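Local coordinates for cell surface protein (Faecalibacterium prausnitzii A2-165, PDB 4GT6) that is of unknown function but, as an extracellular protein built of BspA-type leucine-rich repeats, probably binds other proteins at the bacterial cell surface, at residues Asn81-Cys86 against Gln108-Cys113; Tyr64-Val69 against Thr87-Val92; Ser114-Ile119 against His134-Leu139; Ile128-Phe133 against Val151-Phe156. All coordinates share one frame; numbering follows the deposited sequence.

Interaction 1 of 4, residues Asn81-Cys86 against Gln108-Cys113; sequences NAFYNC and QAFMFC
Asn81 ND2 donates to Gln108 OE1 across 2.7 Å, meeting a lone pair in the carbonyl plane of an acceptor whose amide is turned 65° from that of Asn81. Gln108 NE2 in turn donates to Glu131 OE1, consistent with the modelled orientation of the Gln108 amide, whose two ends thus each have a partner. An alanine in place of Asn81 would probably leave Gln108 OE1 without this donor and the Gln108 amide less firmly fixed. Two backbone bonds join the equivalent turns of successive leucine-rich repeats: Phe83 N to Ala109 O at 2.8 Å, and Asn85 N to Met111 O at 2.9 Å, the latter straight at the hydrogen (180°). The aromatic side chains are stepped from turn to turn. Phe83 and Phe110 run near-parallel but slid apart, CD2 of Phe83 lying 3.4 Å from CE1 of Phe110. Phe112 and Tyr84 instead form an offset edge-to-face pair, planes 72° apart; separately, Phe112 CE2 lies 3.4 Å from Tyr84 OH. Beside them Met111, a selenomethionine, brings SE to the edge of the Tyr84 ring. Both turns lie in loops, after strands 77-78 and 104-105, and Phe59 and Phe133 continue the phenylalanine ladder beyond Phe83 and Phe110.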
# COMPACT_ATOMS: atom_id res chain seq x y z
N ASN A 81 -11.80 -9.17 10.78
CA ASN A 81 -12.81 -9.37 9.73
C ASN A 81 -14.25 -9.14 10.24
O ASN A 81 -15.18 -9.69 9.65
CB ASN A 81 -12.68 -10.82 9.16
CG ASN A 81 -11.34 -11.07 8.48
OD1 ASN A 81 -10.31 -11.25 9.13
ND2 ASN A 81 -11.34 -11.01 7.15
N ALA A 82 -14.42 -8.31 11.30
CA ALA A 82 -15.78 -8.11 11.89
C ALA A 82 -16.79 -7.56 10.88
O ALA A 82 -17.96 -7.90 10.96
CB ALA A 82 -15.70 -7.18 13.09
N PHE A 83 -16.35 -6.69 9.95
CA PHE A 83 -17.26 -6.10 8.96
C PHE A 83 -16.68 -6.30 7.56
O PHE A 83 -16.92 -5.51 6.65
CB PHE A 83 -17.50 -4.59 9.27
CG PHE A 83 -18.16 -4.38 10.61
CD1 PHE A 83 -19.55 -4.44 10.74
CD2 PHE A 83 -17.39 -4.16 11.75
CE1 PHE A 83 -20.15 -4.30 11.99
CE2 PHE A 83 -18.00 -4.00 13.01
CZ PHE A 83 -19.37 -4.10 13.12
N TYR A 84 -15.93 -7.37 7.39
CA TYR A 84 -15.31 -7.70 6.12
C TYR A 84 -16.37 -7.82 5.02
O TYR A 84 -17.39 -8.51 5.19
CB TYR A 84 -14.56 -9.03 6.27
CG TYR A 84 -13.87 -9.53 5.02
CD1 TYR A 84 -12.55 -9.16 4.73
CD2 TYR A 84 -14.50 -10.43 4.16
CE1 TYR A 84 -11.88 -9.68 3.63
CE2 TYR A 84 -13.84 -10.94 3.04
CZ TYR A 84 -12.53 -10.58 2.79
OH TYR A 84 -11.85 -11.11 1.73
N ASN A 85 -16.14 -7.13 3.90
CA ASN A 85 -16.99 -7.18 2.71
C ASN A 85 -18.43 -6.69 2.96
O ASN A 85 -19.38 -7.26 2.38
CB ASN A 85 -17.00 -8.60 2.12
CG ASN A 85 -17.14 -8.62 0.63
OD1 ASN A 85 -16.51 -7.82 -0.07
ND2 ASN A 85 -17.96 -9.55 0.13
N CYS A 86 -18.61 -5.65 3.80
CA CYS A 86 -19.90 -4.98 4.01
C CYS A 86 -19.83 -3.76 3.09
O CYS A 86 -19.48 -2.64 3.50
CB CYS A 86 -20.11 -4.63 5.47
SG CYS A 86 -20.42 -6.08 6.50
N GLN A 108 -8.16 -6.83 8.90
CA GLN A 108 -9.21 -6.84 7.88
C GLN A 108 -10.60 -6.49 8.45
O GLN A 108 -11.63 -6.88 7.86
CB GLN A 108 -9.25 -8.24 7.23
CG GLN A 108 -7.94 -8.61 6.50
CD GLN A 108 -8.05 -9.88 5.68
OE1 GLN A 108 -9.05 -10.62 5.73
NE2 GLN A 108 -7.03 -10.16 4.88
N ALA A 109 -10.65 -5.73 9.59
CA ALA A 109 -11.96 -5.47 10.24
C ALA A 109 -12.95 -4.76 9.31
O ALA A 109 -14.14 -5.09 9.34
CB ALA A 109 -11.78 -4.67 11.52
N PHE A 110 -12.47 -3.86 8.45
CA PHE A 110 -13.35 -3.14 7.52
C PHE A 110 -12.86 -3.31 6.10
O PHE A 110 -13.14 -2.48 5.23
CB PHE A 110 -13.44 -1.65 7.91
CG PHE A 110 -14.05 -1.46 9.27
CD1 PHE A 110 -15.44 -1.41 9.42
CD2 PHE A 110 -13.25 -1.37 10.40
CE1 PHE A 110 -16.01 -1.26 10.68
CE2 PHE A 110 -13.83 -1.22 11.67
CZ PHE A 110 -15.21 -1.19 11.81
N MSE A 111 -12.12 -4.40 5.84
CA MSE A 111 -11.64 -4.62 4.46
C MSE A 111 -12.81 -4.77 3.49
O MSE A 111 -13.80 -5.42 3.82
CB MSE A 111 -10.73 -5.85 4.41
CG MSE A 111 -10.27 -6.19 3.00
SE MSE A 111 -8.71 -7.34 3.22
CE MSE A 111 -8.43 -7.86 1.34
N PHE A 112 -12.71 -4.11 2.31
CA PHE A 112 -13.73 -4.09 1.25
C PHE A 112 -14.99 -3.31 1.63
O PHE A 112 -15.98 -3.40 0.89
CB PHE A 112 -14.11 -5.51 0.76
CG PHE A 112 -12.99 -6.27 0.08
CD1 PHE A 112 -12.30 -5.71 -0.99
CD2 PHE A 112 -12.67 -7.57 0.47
CE1 PHE A 112 -11.26 -6.42 -1.62
CE2 PHE A 112 -11.67 -8.29 -0.18
CZ PHE A 112 -10.98 -7.71 -1.23
N CYS A 113 -14.96 -2.47 2.70
CA CYS A 113 -16.11 -1.59 3.01
C CYS A 113 -15.92 -0.34 2.16
O CYS A 113 -15.56 0.73 2.65
CB CYS A 113 -16.18 -1.27 4.50
SG CYS A 113 -16.57 -2.72 5.53

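Interaction 2 of 4, residues Tyr64-Val69 against Thr87-Val92; sequences YVLTSV and TSLKRV
Leu66 and Leu89 open the contact between two successive repeats, where the chain enters parallel strands 68-71 and 91-94. Leu66 CG lies 4.3 Å from Leu89 CD1, while Leu66 O accepts from a water that also receives the N-H of Ser88, so one solvent molecule spans the backbones. At Thr67 the carbonyl takes the N-H of Lys90 at 2.8 Å; the donor stands above the carbonyl plane, 38° out of it. Thr67 OG1, anti to its own backbone N (chi1 -159°) in the conformer described, binds two waters, each 2.6 Å from OG1. One of them donates to Ser88 O and the other accepts from Arg91 NH1, meeting the guanidinium at its edge and in its plane. Ser68 CB lies 3.7 Å from CG of Arg91, and NH1 also comes near this CB. Val69 closes the series: its N-H reaches Arg91 O at 3.1 Å, part of the parallel bridge of Val69 with Val92, completed by the backbone bond of Val69 with Thr93. Val69 CG2 touches Leu89 CD1 at 3.6 Å, the two side chains crossing at about a right angle. Beyond the pair, Lys90 NZ forms a salt bridge with Glu115, and strand 35-37 continues the sheet past 68-71. The chemistry thus divides in two: leucine and valine methyls meet on the buried side, as in the core of a leucine-rich repeat, whereas on the other side water joins the Thr67 hydroxyl to Ser88 O and Arg91 NH1, beside the direct backbone bond from Lys90.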
# COMPACT_ATOMS: atom_id res chain seq x y z
N TYR A 64 -27.04 -9.81 3.82
CA TYR A 64 -28.17 -8.89 3.69
C TYR A 64 -27.71 -7.46 3.45
O TYR A 64 -26.54 -7.15 3.61
CB TYR A 64 -29.02 -8.95 4.96
CG TYR A 64 -29.45 -10.36 5.32
CD1 TYR A 64 -30.39 -11.04 4.54
CD2 TYR A 64 -28.90 -11.02 6.40
CE1 TYR A 64 -30.79 -12.34 4.86
CE2 TYR A 64 -29.28 -12.32 6.73
CZ TYR A 64 -30.22 -12.98 5.95
OH TYR A 64 -30.61 -14.25 6.29
N VAL A 65 -28.66 -6.58 3.08
CA VAL A 65 -28.32 -5.16 2.89
C VAL A 65 -27.86 -4.60 4.23
O VAL A 65 -28.48 -4.89 5.26
CB VAL A 65 -29.51 -4.35 2.31
CG1 VAL A 65 -29.17 -2.85 2.25
CG2 VAL A 65 -29.90 -4.87 0.92
N LEU A 66 -26.78 -3.80 4.23
CA LEU A 66 -26.28 -3.19 5.47
C LEU A 66 -25.77 -1.80 5.18
O LEU A 66 -24.84 -1.66 4.38
CB LEU A 66 -25.17 -4.04 6.12
CG LEU A 66 -24.58 -3.45 7.41
CD1 LEU A 66 -25.62 -3.37 8.54
CD2 LEU A 66 -23.34 -4.27 7.88
N THR A 67 -26.39 -0.79 5.81
CA THR A 67 -26.04 0.60 5.53
C THR A 67 -25.34 1.29 6.72
O THR A 67 -24.56 2.22 6.51
CB THR A 67 -27.32 1.38 5.06
OG1 THR A 67 -26.93 2.55 4.35
CG2 THR A 67 -28.28 1.74 6.20
N SER A 68 -25.66 0.89 7.95
CA SER A 68 -25.09 1.56 9.11
C SER A 68 -24.98 0.63 10.30
O SER A 68 -25.73 -0.34 10.42
CB SER A 68 -25.94 2.77 9.50
OG SER A 68 -27.20 2.36 10.00
N VAL A 69 -23.99 0.92 11.16
CA VAL A 69 -23.73 0.18 12.38
C VAL A 69 -23.51 1.18 13.51
O VAL A 69 -22.73 2.13 13.37
CB VAL A 69 -22.49 -0.75 12.19
CG1 VAL A 69 -22.04 -1.35 13.53
CG2 VAL A 69 -22.75 -1.85 11.17
N THR A 87 -20.07 -4.01 1.81
CA THR A 87 -19.73 -3.08 0.73
C THR A 87 -20.68 -1.90 0.57
O THR A 87 -20.36 -1.01 -0.21
CB THR A 87 -19.59 -3.83 -0.62
OG1 THR A 87 -20.83 -4.44 -0.90
CG2 THR A 87 -18.53 -4.94 -0.57
N SER A 88 -21.80 -1.86 1.31
CA SER A 88 -22.67 -0.68 1.25
C SER A 88 -22.71 0.03 2.61
O SER A 88 -23.47 0.99 2.79
CB SER A 88 -24.08 -1.09 0.79
OG SER A 88 -24.07 -1.36 -0.61
N LEU A 89 -21.91 -0.46 3.57
CA LEU A 89 -21.85 0.13 4.90
C LEU A 89 -21.30 1.57 4.79
O LEU A 89 -20.18 1.76 4.31
CB LEU A 89 -21.00 -0.74 5.84
CG LEU A 89 -20.73 -0.20 7.26
CD1 LEU A 89 -22.04 -0.08 8.07
CD2 LEU A 89 -19.75 -1.15 8.02
N LYS A 90 -22.12 2.56 5.17
CA LYS A 90 -21.76 3.99 5.04
C LYS A 90 -21.10 4.56 6.28
O LYS A 90 -20.25 5.45 6.17
CB LYS A 90 -23.02 4.86 4.80
CG LYS A 90 -23.87 4.53 3.57
CD LYS A 90 -23.10 4.70 2.29
CE LYS A 90 -23.99 4.75 1.05
NZ LYS A 90 -23.15 4.92 -0.19
N ARG A 91 -21.55 4.12 7.46
CA ARG A 91 -21.09 4.71 8.71
C ARG A 91 -21.05 3.72 9.85
O ARG A 91 -21.90 2.82 9.94
CB ARG A 91 -22.01 5.90 9.09
CG ARG A 91 -23.47 5.54 9.47
CD ARG A 91 -24.44 6.72 9.44
NE ARG A 91 -24.51 7.33 8.11
CZ ARG A 91 -25.28 6.90 7.11
NH1 ARG A 91 -26.12 5.89 7.30
NH2 ARG A 91 -25.21 7.48 5.92
N VAL A 92 -20.10 3.93 10.75
CA VAL A 92 -19.94 3.15 11.96
C VAL A 92 -19.90 4.21 13.04
O VAL A 92 -18.92 4.94 13.10
CB VAL A 92 -18.68 2.24 11.92
CG1 VAL A 92 -18.52 1.52 13.24
CG2 VAL A 92 -18.79 1.23 10.78
O HOH W 1 -22.87 -3.40 3.43
O HOH W 2 -26.00 1.92 1.95
O HOH W 3 -27.53 5.05 4.91

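Interaction 3 of 4, residues Ser114-Ile119 against His134-Leu139; sequences SELTDI and HHCEEL
Ser114 and Glu138 meet where two neighbouring leucine-rich repeats stack, the type I turn from Cys136 to Leu139 packing against the equivalent loop one repeat earlier. No direct hydrogen bond joins segments 114-119 and 134-139, so the polar part of the contact rests on water. One water donates to Ser114 O and to Glu138 OE2, each 2.7 Å from it; another donates to Glu115 O and, at 2.6 Å, to Glu138 OE1. Both carboxylate oxygens of Glu138 are therefore tied to backbone carbonyls of the preceding repeat. A water with long legs may also link Ser114 OG and Glu137 OE1, and Glu137 OE2 is held on its anti side by His135 ND1.

The carboxylates of Glu115 and Glu138, which run side by side, would probably repel each other. Glu115 OE2 lies 4.5 Å from Glu138 OE2, a closeness likely to be eased by the waters and by the salt bridge that Glu115 makes with Lys90. An alanine at Glu138 would probably leave both bridging waters without their carboxylate acceptor and lose the packing of CG on Ser114 O.

Van der Waals contacts fill the rest. Glu138 CG packs 3.4 Å from Ser114 O, and its CB touches Thr117 CG2. Leu116 CD2 approaches Cys136 SG on the interior side. Leu139 CG is anti to its carbonyl carbon (chi1 -73°); beyond it, CD2 touches Leu116 O at 3.5 Å and, with the side chains of Leu139 and Ile119 crossing at about a right angle, Ile119 CD1 at 3.8 Å.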
# COMPACT_ATOMS: atom_id res chain seq x y z
N SER A 114 -16.16 -0.53 0.85
CA SER A 114 -15.85 0.47 -0.17
C SER A 114 -16.78 1.70 -0.18
O SER A 114 -16.49 2.66 -0.90
CB SER A 114 -15.78 -0.18 -1.55
OG SER A 114 -17.05 -0.63 -1.98
N GLU A 115 -17.84 1.73 0.66
CA GLU A 115 -18.71 2.91 0.73
C GLU A 115 -18.64 3.58 2.10
O GLU A 115 -19.33 4.57 2.34
CB GLU A 115 -20.17 2.55 0.37
CG GLU A 115 -20.25 2.28 -1.11
CD GLU A 115 -21.63 2.15 -1.74
OE1 GLU A 115 -22.63 2.23 -1.00
OE2 GLU A 115 -21.70 2.08 -2.98
N LEU A 116 -17.75 3.06 2.97
CA LEU A 116 -17.61 3.54 4.34
C LEU A 116 -16.95 4.94 4.36
O LEU A 116 -15.89 5.12 3.79
CB LEU A 116 -16.80 2.52 5.15
CG LEU A 116 -16.51 2.85 6.60
CD1 LEU A 116 -17.83 2.95 7.46
CD2 LEU A 116 -15.54 1.81 7.18
N THR A 117 -17.64 5.93 4.91
CA THR A 117 -17.12 7.31 4.95
C THR A 117 -16.93 7.85 6.38
O THR A 117 -16.05 8.69 6.59
CB THR A 117 -18.04 8.28 4.18
OG1 THR A 117 -19.37 8.23 4.71
CG2 THR A 117 -18.06 8.00 2.69
N ASP A 118 -17.75 7.39 7.33
CA ASP A 118 -17.72 7.88 8.71
C ASP A 118 -17.23 6.81 9.65
O ASP A 118 -17.93 5.81 9.86
CB ASP A 118 -19.13 8.37 9.13
CG ASP A 118 -19.73 9.46 8.26
OD1 ASP A 118 -18.97 10.12 7.52
OD2 ASP A 118 -20.96 9.66 8.33
N ILE A 119 -16.03 7.01 10.23
CA ILE A 119 -15.45 6.05 11.16
C ILE A 119 -14.95 6.72 12.48
O ILE A 119 -13.75 6.66 12.76
CB ILE A 119 -14.31 5.21 10.50
CG1 ILE A 119 -13.29 6.07 9.73
CG2 ILE A 119 -14.88 4.12 9.65
CD1 ILE A 119 -11.89 5.38 9.45
N HIS A 134 -8.36 -1.83 4.20
CA HIS A 134 -7.98 -2.17 2.83
C HIS A 134 -9.22 -2.06 1.91
O HIS A 134 -10.27 -2.62 2.23
CB HIS A 134 -7.37 -3.59 2.83
CG HIS A 134 -6.79 -4.08 1.53
ND1 HIS A 134 -6.05 -5.26 1.49
CD2 HIS A 134 -6.86 -3.58 0.28
CE1 HIS A 134 -5.71 -5.43 0.22
NE2 HIS A 134 -6.17 -4.44 -0.55
N HIS A 135 -9.11 -1.30 0.79
CA HIS A 135 -10.21 -1.09 -0.18
C HIS A 135 -11.42 -0.33 0.42
O HIS A 135 -12.55 -0.50 -0.05
CB HIS A 135 -10.67 -2.40 -0.84
CG HIS A 135 -9.97 -2.67 -2.15
ND1 HIS A 135 -10.26 -1.93 -3.29
CD2 HIS A 135 -9.00 -3.57 -2.44
CE1 HIS A 135 -9.47 -2.42 -4.24
NE2 HIS A 135 -8.69 -3.40 -3.78
N CYS A 136 -11.18 0.55 1.43
CA CYS A 136 -12.19 1.46 1.91
C CYS A 136 -12.09 2.68 1.01
O CYS A 136 -11.53 3.72 1.37
CB CYS A 136 -12.01 1.78 3.39
SG CYS A 136 -12.47 0.38 4.46
N GLU A 137 -12.62 2.50 -0.21
CA GLU A 137 -12.49 3.39 -1.37
C GLU A 137 -13.15 4.75 -1.24
O GLU A 137 -12.91 5.60 -2.11
CB GLU A 137 -13.07 2.68 -2.61
CG GLU A 137 -12.35 1.36 -2.89
CD GLU A 137 -12.87 0.60 -4.10
OE1 GLU A 137 -13.61 1.20 -4.91
OE2 GLU A 137 -12.48 -0.57 -4.27
N GLU A 138 -13.95 4.99 -0.21
CA GLU A 138 -14.57 6.30 -0.04
C GLU A 138 -14.08 7.06 1.22
O GLU A 138 -14.50 8.19 1.43
CB GLU A 138 -16.09 6.19 -0.06
CG GLU A 138 -16.57 6.01 -1.50
CD GLU A 138 -18.08 6.07 -1.66
OE1 GLU A 138 -18.73 6.92 -1.01
OE2 GLU A 138 -18.61 5.29 -2.48
N LEU A 139 -13.18 6.48 2.04
CA LEU A 139 -12.60 7.24 3.17
C LEU A 139 -11.84 8.45 2.58
O LEU A 139 -11.05 8.24 1.66
CB LEU A 139 -11.63 6.38 3.99
CG LEU A 139 -12.21 5.29 4.87
CD1 LEU A 139 -11.07 4.54 5.57
CD2 LEU A 139 -13.19 5.88 5.91
O HOH W 4 -17.33 3.13 -3.39
O HOH W 5 -16.22 -0.79 -5.09
O HOH W 6 -20.61 6.24 0.67

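Interaction 4 of 4, residues Ile128-Phe133 against Val151-Phe156; sequences IDSEAF and VADGMF
Met155, a selenomethionine, and Ile128 cross at about a right angle, with CE of Met155 3.7 Å from Ile128 CG2. The Met155 chain is extended as far as SE and then bends (chi3 -55°), placing CE also within 3.5 Å of Ile128 O. The phenylalanines are set differently: Phe133 and Phe156 lie side by side and point the same way, their planes only 14° apart but slid so far that the rings barely overlap. The touching atoms confirm the slip, since Phe156 CD1 lies against Phe133 CB at 3.7 Å and not over the middle of its ring.

At the polar end Ser130 OG donates to Asp153 OD1 at 2.6 Å, coming from above the carboxylate plane, 39° out of it. Ala152 CB packs on the backbone, close to Ile128 O and 3.4 Å from Ser130 N, which itself donates to Asp129 OD1. Glu131 CG lies near Asp153 O (3.7 Å), and the chain runs on extended to a carboxylate held by Gln108 NE2 and His134 ND1. Gly154 adopts positive phi, and a CB there would sit tightly against Glu131 CG.

The backbones bind in step: Glu131 N donates to Asp153 O, and Phe133 N to Met155 O at 2.9 Å. These links join two matching type II turns, Asp129 to Ala132 and Ala152 to Met155, and the residue that follows the first, in consecutive leucine-rich repeats. The turns follow the short strands 127-128 and 150-151; strand 104-105 packs on Ile128 and Ala132, and Phe110 of the preceding repeat meets the ring of Phe133.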
# COMPACT_ATOMS: atom_id res chain seq x y z
N ILE A 128 -4.19 -1.06 15.66
CA ILE A 128 -4.95 -1.35 14.44
C ILE A 128 -4.13 -2.38 13.67
O ILE A 128 -2.97 -2.10 13.32
CB ILE A 128 -5.29 -0.11 13.57
CG1 ILE A 128 -5.80 1.10 14.38
CG2 ILE A 128 -6.28 -0.52 12.50
CD1 ILE A 128 -5.78 2.46 13.54
N ASP A 129 -4.72 -3.55 13.39
CA ASP A 129 -3.96 -4.61 12.75
C ASP A 129 -4.05 -4.57 11.23
O ASP A 129 -4.76 -3.74 10.66
CB ASP A 129 -4.38 -5.99 13.29
CG ASP A 129 -3.24 -7.00 13.47
OD1 ASP A 129 -2.17 -6.86 12.78
OD2 ASP A 129 -3.44 -7.98 14.25
N SER A 130 -3.30 -5.45 10.57
CA SER A 130 -3.13 -5.51 9.11
C SER A 130 -4.41 -5.38 8.32
O SER A 130 -5.42 -6.02 8.66
CB SER A 130 -2.50 -6.85 8.72
OG SER A 130 -1.33 -7.03 9.51
N GLU A 131 -4.35 -4.55 7.25
CA GLU A 131 -5.41 -4.38 6.24
C GLU A 131 -6.78 -4.03 6.83
O GLU A 131 -7.80 -4.35 6.20
CB GLU A 131 -5.54 -5.71 5.48
CG GLU A 131 -4.29 -6.14 4.74
CD GLU A 131 -4.46 -7.50 4.10
OE1 GLU A 131 -4.56 -8.51 4.84
OE2 GLU A 131 -4.61 -7.54 2.86
N ALA A 132 -6.83 -3.36 7.98
CA ALA A 132 -8.10 -3.04 8.63
C ALA A 132 -8.98 -2.16 7.75
O ALA A 132 -10.20 -2.28 7.85
CB ALA A 132 -7.86 -2.36 9.97
N PHE A 133 -8.39 -1.32 6.86
CA PHE A 133 -9.22 -0.45 6.01
C PHE A 133 -8.88 -0.65 4.54
O PHE A 133 -9.05 0.27 3.74
CB PHE A 133 -9.06 1.03 6.44
CG PHE A 133 -9.61 1.24 7.84
CD1 PHE A 133 -10.98 1.34 8.06
CD2 PHE A 133 -8.75 1.28 8.94
CE1 PHE A 133 -11.49 1.51 9.36
CE2 PHE A 133 -9.26 1.44 10.24
CZ PHE A 133 -10.63 1.50 10.44
N VAL A 151 1.79 1.64 11.56
CA VAL A 151 0.71 1.55 10.59
C VAL A 151 0.89 0.16 10.01
O VAL A 151 1.87 -0.07 9.30
CB VAL A 151 0.74 2.68 9.53
CG1 VAL A 151 -0.39 2.48 8.51
CG2 VAL A 151 0.60 4.04 10.21
N ALA A 152 0.00 -0.78 10.38
CA ALA A 152 0.16 -2.19 9.99
C ALA A 152 0.06 -2.38 8.46
O ALA A 152 -0.44 -1.49 7.76
CB ALA A 152 -0.86 -3.06 10.71
N ASP A 153 0.60 -3.48 7.96
CA ASP A 153 0.69 -3.74 6.52
C ASP A 153 -0.67 -3.67 5.82
O ASP A 153 -1.67 -4.15 6.36
CB ASP A 153 1.36 -5.09 6.22
CG ASP A 153 0.63 -6.30 6.76
OD1 ASP A 153 0.76 -6.58 7.98
OD2 ASP A 153 -0.10 -6.93 5.98
N GLY A 154 -0.68 -3.01 4.67
CA GLY A 154 -1.85 -2.86 3.81
C GLY A 154 -3.03 -2.16 4.45
O GLY A 154 -4.15 -2.30 3.96
N MSE A 155 -2.79 -1.41 5.54
CA MSE A 155 -3.89 -0.78 6.29
C MSE A 155 -4.82 0.04 5.41
O MSE A 155 -6.04 -0.10 5.57
CB MSE A 155 -3.40 0.07 7.46
CG MSE A 155 -4.57 0.77 8.22
SE MSE A 155 -3.97 1.57 9.86
CE MSE A 155 -3.23 -0.02 10.51
N PHE A 156 -4.30 0.88 4.51
CA PHE A 156 -5.15 1.68 3.64
C PHE A 156 -4.90 1.39 2.19
O PHE A 156 -5.18 2.25 1.36
CB PHE A 156 -4.95 3.19 3.90
CG PHE A 156 -5.26 3.61 5.32
CD1 PHE A 156 -6.57 3.69 5.77
CD2 PHE A 156 -4.23 3.92 6.21
CE1 PHE A 156 -6.86 4.07 7.09
CE2 PHE A 156 -4.52 4.32 7.52
CZ PHE A 156 -5.82 4.37 7.96

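All four contacts join successive turns of one leucine-rich repeat solenoid. Interactions 1 and 4 form one ladder: Phe110 N probably bonds to Ala132 O at 2.8 Å, and Phe110 CD2 packs on Phe133 CE1 at 3.5 Å. Interaction 2 meets interaction 1 through Val69 CG2, 3.7 Å from Phe83 CE1, joining strand to turn. Interaction 3 is tied to interaction 2 by the Lys90-Glu115 salt bridge and to interaction 1 by a probable hydrogen bond from Phe112 N to His134 O (2.9 Å). Ile119 CD1 of interaction 3 reaches Phe133 CE1 of interaction 4 at 3.9 Å. Interactions 2 and 4, with centres 20 Å apart, do not touch. The sodium site at Ser297 and Glu320 belongs to a later part of the chain.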